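Long-range contacts in SusD homolog (Bacteroides thetaiotaomicron, PDB 4MRU), which probably binds mucin O-glycans at the cell surface, as a SusD-like lipoprotein of the outer membrane built on a TPR-like helical fold: residues C266-Y271 / A376-Y381; T390-A394 / P440-P444. One frame throughout, in Å; residues are numbered along the deposited sequence.

How the contacts relate
The two contacts, whose centres lie about 10 Å apart, show how a long loop can be pinned at successive points. Both draw on the loop between helices 368-371 and 408-423. Contact 1, partly buried, lays its 376-381 part along the last turn of helix 262-270 and uses a direct backbone hydrogen bond. Contact 2, at the surface, sets 390-394 against a second loop, 440-444, with apolar packing and a bridging water. The Y267 side chain joins them: its ring packs on P378, while its hydroxyl is hydrogen-bonded to K441 O and touches A394. The backbones of Y381 and T390 are also hydrogen-bonded, so the loop folds back on itself between the contacts.

Contact 1 of 2, residues C266-Y271 / A376-Y381; sequences CYMNGY and ASPSGY. With EDO (1,2-ethanediol), chain I.
An extended segment can run antiparallel along the side of a helix's last turn, as 376-381 does beside helical 266-270, with Y271 just past the helix end. This ties helix 262-270 of the SusD-like fold to the loop after helix 368-371, where N373, a Mg(2+) site of this protein left empty in this chain, lies about 10 Å from A376, side chain to side chain. Residues 376-380 are extended (phi -56° to -90°, psi 144° to 158°), with CA atoms in register at Y271-A376 (5.6 Å) and Y267-P378 (4.2 Å). A376 CB lies 3.3 Å from G270 O, and A376 O 3.4 Å from Y271 CE1 at the ring edge. S377 O makes a CA-H...O contact with G270 CA (3.4 Å). P378 CB sits over one face of the Y267 ring (chi1 m), 4.2 Å from its centroid in a CH-pi contact; Y267 OH is hydrogen-bonded to K441 O. S379 N donates to C266 O at 2.8 Å (169°). G380 O lies 4.0 Å from C266 SG, and Y381 CB (chi1 t) 3.6 Å from it; Y381 OH is hydrogen-bonded to G293 O. N269, whose OD1 is hydrogen-bonded to R276, donates from ND2 to Y291 O and to O1 of a probable crystallisation ethanediol (3.0 Å), whose C1 is 3.6 Å from S379 CB. A side chain at G270 would collide with S377 O, P378 CA and S379 N. C266 O, already accepting from G270 N (3.1 Å), is shared with the loop: the chemistry implies a backbone-led attachment, with P378 on Y267 and C266 on Y381 as apolar contacts near it.

Contact 2 of 2, residues T390-A394 / P440-P444; sequences TGSPA and PKLLP. With EDO (1,2-ethanediol), chain H.
Where two irregular loops of one chain meet at a protein surface, a few apolar side chains and a water can do the joining. Segments 390-394 and 440-444 run antiparallel, 176° apart over their touching parts, yet form no direct hydrogen bond; P393 and L443 are in register, their CA atoms 5.5 Å apart. P393 (phi/psi -76/-22), with a C-gamma endo ring, has the most surface covered. Its CB meets L443 CD2 at 3.7 Å. L443 is extended (-73/139) in the m,t rotamer, which carries CD2 to 3.5 Å from G391 O and 3.8 Å from T390 CG2, so that the end of L443 packs against T390, G391 and P393; L443 N is held by D263. K441, third in covered area and following P440 with its cis peptide bond, points CB at P393 O (3.4 Å) and runs its extended chain past A394, whose CB lies 4.3 Å from K441 CD. One water donates to both P393 O (3.0 Å) and L442 O (2.9 Å); O2 of an ethanediol, probably from the crystallisation liquor, donates to L442 O at 2.7 Å. This is water-bridged loop-loop packing, joining two long connections between helices in a SusD-like, TPR-related fold.

Contact 1 of 2, residues C266-Y271 / A376-Y381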
ATOM      1  N   CYS A 266      -1.099  17.482   7.758  1.00 21.96           N
ATOM      2  CA  CYS A 266      -1.791  17.814   8.994  1.00 20.61           C
ATOM      3  C   CYS A 266      -1.278  17.009  10.175  1.00 18.13           C
ATOM      4  O   CYS A 266      -1.013  17.557  11.251  1.00 20.46           O
ATOM      5  CB  CYS A 266      -3.301  17.548   8.882  1.00 21.54           C
ATOM      6  SG  CYS A 266      -4.160  18.779   7.905  1.00 26.09           S
ATOM      7  N   TYR A 267      -1.143  15.697   9.986  1.00 17.64           N
ATOM      8  CA  TYR A 267      -0.624  14.874  11.035  1.00 18.71           C
ATOM      9  C   TYR A 267       0.856  15.217  11.340  1.00 17.73           C
ATOM     10  O   TYR A 267       1.193  15.437  12.476  1.00 20.31           O
ATOM     11  CB  TYR A 267      -0.705  13.396  10.685  1.00 20.92           C
ATOM     12  CG  TYR A 267      -2.071  12.785  10.812  1.00 20.63           C
ATOM     13  CD1 TYR A 267      -3.038  12.939   9.815  1.00 18.39           C
ATOM     14  CD2 TYR A 267      -2.410  12.027  11.950  1.00 21.79           C
ATOM     15  CE1 TYR A 267      -4.271  12.346   9.919  1.00 18.68           C
ATOM     16  CE2 TYR A 267      -3.658  11.461  12.066  1.00 19.92           C
ATOM     17  CZ  TYR A 267      -4.583  11.618  11.076  1.00 19.27           C
ATOM     18  OH  TYR A 267      -5.793  11.001  11.235  1.00 19.51           O
HETATM   19  N   MSE A 268       1.708  15.254  10.316  1.00 17.94           N
HETATM   20  CA  MSE A 268       3.171  15.356  10.543  1.00 18.69           C
HETATM   21  C   MSE A 268       3.563  16.769  10.969  1.00 17.65           C
HETATM   22  O   MSE A 268       4.511  16.912  11.762  1.00 19.13           O
HETATM   23  CB  MSE A 268       3.956  14.902   9.323  1.00 22.35           C
HETATM   24  CG  MSE A 268       3.933  13.390   9.199  1.00 21.58           C
HETATM   25 SE   MSE A 268       4.865  12.776   7.590  0.75 25.42          SE
HETATM   26  CE  MSE A 268       6.722  12.644   8.374  1.00 16.83           C
ATOM     27  N   ASN A 269       2.887  17.810  10.502  1.00 17.02           N
ATOM     28  CA  ASN A 269       3.096  19.162  11.080  1.00 22.05           C
ATOM     29  C   ASN A 269       2.569  19.262  12.521  1.00 25.51           C
ATOM     30  O   ASN A 269       3.199  19.873  13.367  1.00 21.66           O
ATOM     31  CB  ASN A 269       2.466  20.275  10.252  1.00 21.75           C
ATOM     32  CG  ASN A 269       3.280  20.639   9.028  1.00 23.28           C
ATOM     33  OD1 ASN A 269       4.414  20.170   8.807  1.00 22.77           O
ATOM     34  ND2 ASN A 269       2.719  21.496   8.236  1.00 24.02           N
ATOM     35  N   GLY A 270       1.397  18.682  12.783  1.00 22.93           N
ATOM     36  CA  GLY A 270       0.847  18.664  14.151  1.00 22.54           C
ATOM     37  C   GLY A 270       1.818  18.001  15.131  1.00 22.88           C
ATOM     38  O   GLY A 270       2.010  18.463  16.237  1.00 21.10           O
ATOM     39  N   TYR A 271       2.428  16.897  14.707  1.00 20.81           N
ATOM     40  CA  TYR A 271       3.363  16.154  15.538  1.00 20.77           C
ATOM     41  C   TYR A 271       4.761  16.718  15.488  1.00 21.03           C
ATOM     42  O   TYR A 271       5.652  16.192  16.162  1.00 22.97           O
ATOM     43  CB  TYR A 271       3.419  14.690  15.087  1.00 19.73           C
ATOM     44  CG  TYR A 271       2.146  13.857  15.168  1.00 19.95           C
ATOM     45  CD1 TYR A 271       1.128  14.141  16.068  1.00 19.67           C
ATOM     46  CD2 TYR A 271       2.005  12.724  14.371  1.00 21.04           C
ATOM     47  CE1 TYR A 271      -0.002  13.326  16.170  1.00 20.94           C
ATOM     48  CE2 TYR A 271       0.887  11.896  14.466  1.00 21.85           C
ATOM     49  CZ  TYR A 271      -0.114  12.214  15.362  1.00 21.54           C
ATOM     50  OH  TYR A 271      -1.201  11.394  15.453  1.00 20.60           O
ATOM     51  N   ALA A 376       0.886  16.077  21.188  1.00 25.13           N
ATOM     52  CA  ALA A 376       0.373  17.040  20.204  1.00 26.35           C
ATOM     53  C   ALA A 376      -0.655  16.385  19.292  1.00 26.01           C
ATOM     54  O   ALA A 376      -0.515  15.222  18.943  1.00 25.21           O
ATOM     55  CB  ALA A 376       1.504  17.592  19.355  1.00 27.02           C
ATOM     56  N   SER A 377      -1.667  17.144  18.910  1.00 23.72           N
ATOM     57  CA  SER A 377      -2.706  16.669  18.015  1.00 24.43           C
ATOM     58  C   SER A 377      -2.346  16.943  16.564  1.00 21.34           C
ATOM     59  O   SER A 377      -1.634  17.902  16.280  1.00 25.51           O
ATOM     60  CB  SER A 377      -4.035  17.354  18.314  1.00 30.35           C
ATOM     61  OG  SER A 377      -4.652  16.687  19.410  1.00 47.78           O
ATOM     62  N   PRO A 378      -2.911  16.161  15.644  1.00 22.28           N
ATOM     63  CA  PRO A 378      -2.810  16.516  14.225  1.00 22.52           C
ATOM     64  C   PRO A 378      -3.368  17.925  14.008  1.00 20.25           C
ATOM     65  O   PRO A 378      -4.265  18.353  14.719  1.00 23.50           O
ATOM     66  CB  PRO A 378      -3.652  15.451  13.543  1.00 22.87           C
ATOM     67  CG  PRO A 378      -3.553  14.266  14.480  1.00 24.08           C
ATOM     68  CD  PRO A 378      -3.622  14.880  15.843  1.00 20.98           C
ATOM     69  N   SER A 379      -2.774  18.678  13.104  1.00 21.11           N
ATOM     70  CA  SER A 379      -3.173  20.067  12.954  1.00 24.80           C
ATOM     71  C   SER A 379      -4.473  20.200  12.154  1.00 22.20           C
ATOM     72  O   SER A 379      -4.835  19.321  11.356  1.00 20.08           O
ATOM     73  CB  SER A 379      -2.072  20.855  12.260  1.00 28.75           C
ATOM     74  OG  SER A 379      -1.033  21.104  13.163  1.00 39.41           O
ATOM     75  N   GLY A 380      -5.141  21.324  12.344  1.00 21.38           N
ATOM     76  CA  GLY A 380      -6.152  21.765  11.393  1.00 21.83           C
ATOM     77  C   GLY A 380      -5.499  22.019  10.024  1.00 22.13           C
ATOM     78  O   GLY A 380      -4.301  22.253   9.931  1.00 20.93           O
ATOM     79  N   TYR A 381      -6.277  21.955   8.951  1.00 22.03           N
ATOM     80  CA  TYR A 381      -5.731  22.206   7.612  1.00 23.24           C
ATOM     81  C   TYR A 381      -5.872  23.655   7.180  1.00 22.74           C
ATOM     82  O   TYR A 381      -6.984  24.144   6.972  1.00 21.61           O
ATOM     83  CB  TYR A 381      -6.392  21.323   6.567  1.00 21.81           C
ATOM     84  CG  TYR A 381      -5.867  21.654   5.182  1.00 20.32           C
ATOM     85  CD1 TYR A 381      -4.521  21.624   4.897  1.00 20.82           C
ATOM     86  CD2 TYR A 381      -6.729  21.958   4.157  1.00 20.51           C
ATOM     87  CE1 TYR A 381      -4.036  21.947   3.638  1.00 22.01           C
ATOM     88  CE2 TYR A 381      -6.266  22.306   2.909  1.00 21.86           C
ATOM     89  CZ  TYR A 381      -4.925  22.292   2.637  1.00 19.91           C
ATOM     90  OH  TYR A 381      -4.511  22.596   1.354  1.00 20.60           O
TER
HETATM   91  C1  EDO I 607      -0.977  21.727   8.932  1.00 35.54           C
HETATM   92  O1  EDO I 607       0.086  22.676   9.141  1.00 34.82           O
HETATM   93  C2  EDO I 607      -1.705  21.984   7.614  1.00 39.97           C
HETATM   94  O2  EDO I 607      -2.300  23.314   7.492  1.00 32.10           O

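Contact 2 of 2, residues T390-A394 / P440-P444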
ATOM      1  N   THR A 390      -9.786  23.502   6.422  1.00 23.33           N
ATOM      2  CA  THR A 390     -10.785  22.769   7.183  1.00 23.04           C
ATOM      3  C   THR A 390     -10.208  22.344   8.532  1.00 25.62           C
ATOM      4  O   THR A 390      -9.003  22.523   8.800  1.00 23.26           O
ATOM      5  CB  THR A 390     -11.339  21.548   6.352  1.00 25.52           C
ATOM      6  OG1 THR A 390     -12.579  21.119   6.897  1.00 23.68           O
ATOM      7  CG2 THR A 390     -10.429  20.388   6.359  1.00 25.68           C
ATOM      8  N   GLY A 391     -11.062  21.774   9.373  1.00 23.90           N
ATOM      9  CA  GLY A 391     -10.638  21.301  10.676  1.00 23.79           C
ATOM     10  C   GLY A 391      -9.738  20.087  10.623  1.00 24.81           C
ATOM     11  O   GLY A 391      -9.561  19.451   9.597  1.00 24.14           O
ATOM     12  N   SER A 392      -9.133  19.777  11.757  1.00 22.52           N
ATOM     13  CA  SER A 392      -8.246  18.685  11.877  1.00 21.41           C
ATOM     14  C   SER A 392      -8.940  17.355  11.553  1.00 19.24           C
ATOM     15  O   SER A 392     -10.058  17.143  11.930  1.00 21.82           O
ATOM     16  CB  SER A 392      -7.737  18.629  13.328  1.00 26.25           C
ATOM     17  OG  SER A 392      -6.931  17.495  13.463  1.00 35.67           O
ATOM     18  N   PRO A 393      -8.218  16.397  10.955  1.00 22.04           N
ATOM     19  CA  PRO A 393      -8.803  15.091  10.659  1.00 22.20           C
ATOM     20  C   PRO A 393      -8.955  14.165  11.869  1.00 24.16           C
ATOM     21  O   PRO A 393      -9.763  13.233  11.807  1.00 29.44           O
ATOM     22  CB  PRO A 393      -7.799  14.473   9.681  1.00 22.12           C
ATOM     23  CG  PRO A 393      -6.504  15.142  10.002  1.00 27.87           C
ATOM     24  CD  PRO A 393      -6.861  16.538  10.403  1.00 24.03           C
ATOM     25  N   ALA A 394      -8.181  14.403  12.941  1.00 24.37           N
ATOM     26  CA  ALA A 394      -8.145  13.485  14.093  1.00 21.07           C
ATOM     27  C   ALA A 394      -7.563  14.154  15.299  1.00 21.30           C
ATOM     28  O   ALA A 394      -6.898  15.200  15.188  1.00 21.69           O
ATOM     29  CB  ALA A 394      -7.326  12.242  13.739  1.00 21.62           C
ATOM     30  N   PRO A 440      -5.566   5.814   9.346  1.00 17.54           N
ATOM     31  CA  PRO A 440      -5.918   7.030  10.046  1.00 18.45           C
ATOM     32  C   PRO A 440      -7.208   7.640   9.491  1.00 19.26           C
ATOM     33  O   PRO A 440      -7.607   7.376   8.353  1.00 20.12           O
ATOM     34  CB  PRO A 440      -4.734   7.945   9.738  1.00 17.66           C
ATOM     35  CG  PRO A 440      -4.391   7.551   8.328  1.00 17.69           C
ATOM     36  CD  PRO A 440      -4.587   6.058   8.277  1.00 17.03           C
ATOM     37  N   LYS A 441      -7.864   8.458  10.293  1.00 18.52           N
ATOM     38  CA  LYS A 441      -8.945   9.266   9.827  1.00 19.30           C
ATOM     39  C   LYS A 441      -8.384  10.307   8.855  1.00 19.88           C
ATOM     40  O   LYS A 441      -7.378  10.922   9.111  1.00 20.05           O
ATOM     41  CB  LYS A 441      -9.674   9.940  10.981  1.00 20.83           C
ATOM     42  CG  LYS A 441     -10.218   8.935  12.000  1.00 25.11           C
ATOM     43  CD  LYS A 441     -10.747   9.739  13.190  1.00 29.75           C
ATOM     44  CE  LYS A 441     -11.308   8.846  14.261  1.00 35.84           C
ATOM     45  NZ  LYS A 441     -11.619   9.677  15.460  1.00 39.75           N
ATOM     46  N   LEU A 442      -9.042  10.419   7.701  1.00 18.33           N
ATOM     47  CA  LEU A 442      -8.642  11.321   6.649  1.00 19.13           C
ATOM     48  C   LEU A 442      -9.721  12.383   6.386  1.00 20.94           C
ATOM     49  O   LEU A 442     -10.905  12.207   6.710  1.00 24.47           O
ATOM     50  CB  LEU A 442      -8.444  10.530   5.375  1.00 19.02           C
ATOM     51  CG  LEU A 442      -7.417   9.415   5.396  1.00 18.88           C
ATOM     52  CD1 LEU A 442      -7.493   8.586   4.090  1.00 20.34           C
ATOM     53  CD2 LEU A 442      -6.043  10.019   5.623  1.00 20.36           C
ATOM     54  N   LEU A 443      -9.321  13.467   5.731  1.00 20.07           N
ATOM     55  CA  LEU A 443     -10.203  14.534   5.382  1.00 18.91           C
ATOM     56  C   LEU A 443     -11.120  14.110   4.249  1.00 21.17           C
ATOM     57  O   LEU A 443     -10.661  13.501   3.249  1.00 19.29           O
ATOM     58  CB  LEU A 443      -9.396  15.774   4.953  1.00 21.20           C
ATOM     59  CG  LEU A 443      -8.483  16.409   6.004  1.00 20.72           C
ATOM     60  CD1 LEU A 443      -7.730  17.608   5.440  1.00 19.43           C
ATOM     61  CD2 LEU A 443      -9.286  16.856   7.198  1.00 21.05           C
ATOM     62  N   PRO A 444     -12.393  14.493   4.342  1.00 18.95           N
ATOM     63  CA  PRO A 444     -13.312  14.092   3.265  1.00 19.19           C
ATOM     64  C   PRO A 444     -13.008  14.861   1.978  1.00 21.07           C
ATOM     65  O   PRO A 444     -12.493  15.968   2.028  1.00 20.16           O
ATOM     66  CB  PRO A 444     -14.685  14.462   3.821  1.00 18.17           C
ATOM     67  CG  PRO A 444     -14.421  15.620   4.721  1.00 20.97           C
ATOM     68  CD  PRO A 444     -13.079  15.278   5.379  1.00 19.90           C
TER
HETATM   69  C1  EDO H 606     -13.466   9.536   4.541  1.00 37.32           C
HETATM   70  O1  EDO H 606     -12.232   8.981   4.988  1.00 43.71           O
HETATM   71  C2  EDO H 606     -14.089  10.346   5.661  1.00 46.01           C
HETATM   72  O2  EDO H 606     -13.400  11.578   5.823  1.00 37.95           O
HETATM   73  O   HOH W   1     -11.611  12.983   9.464  1.00 35.66           O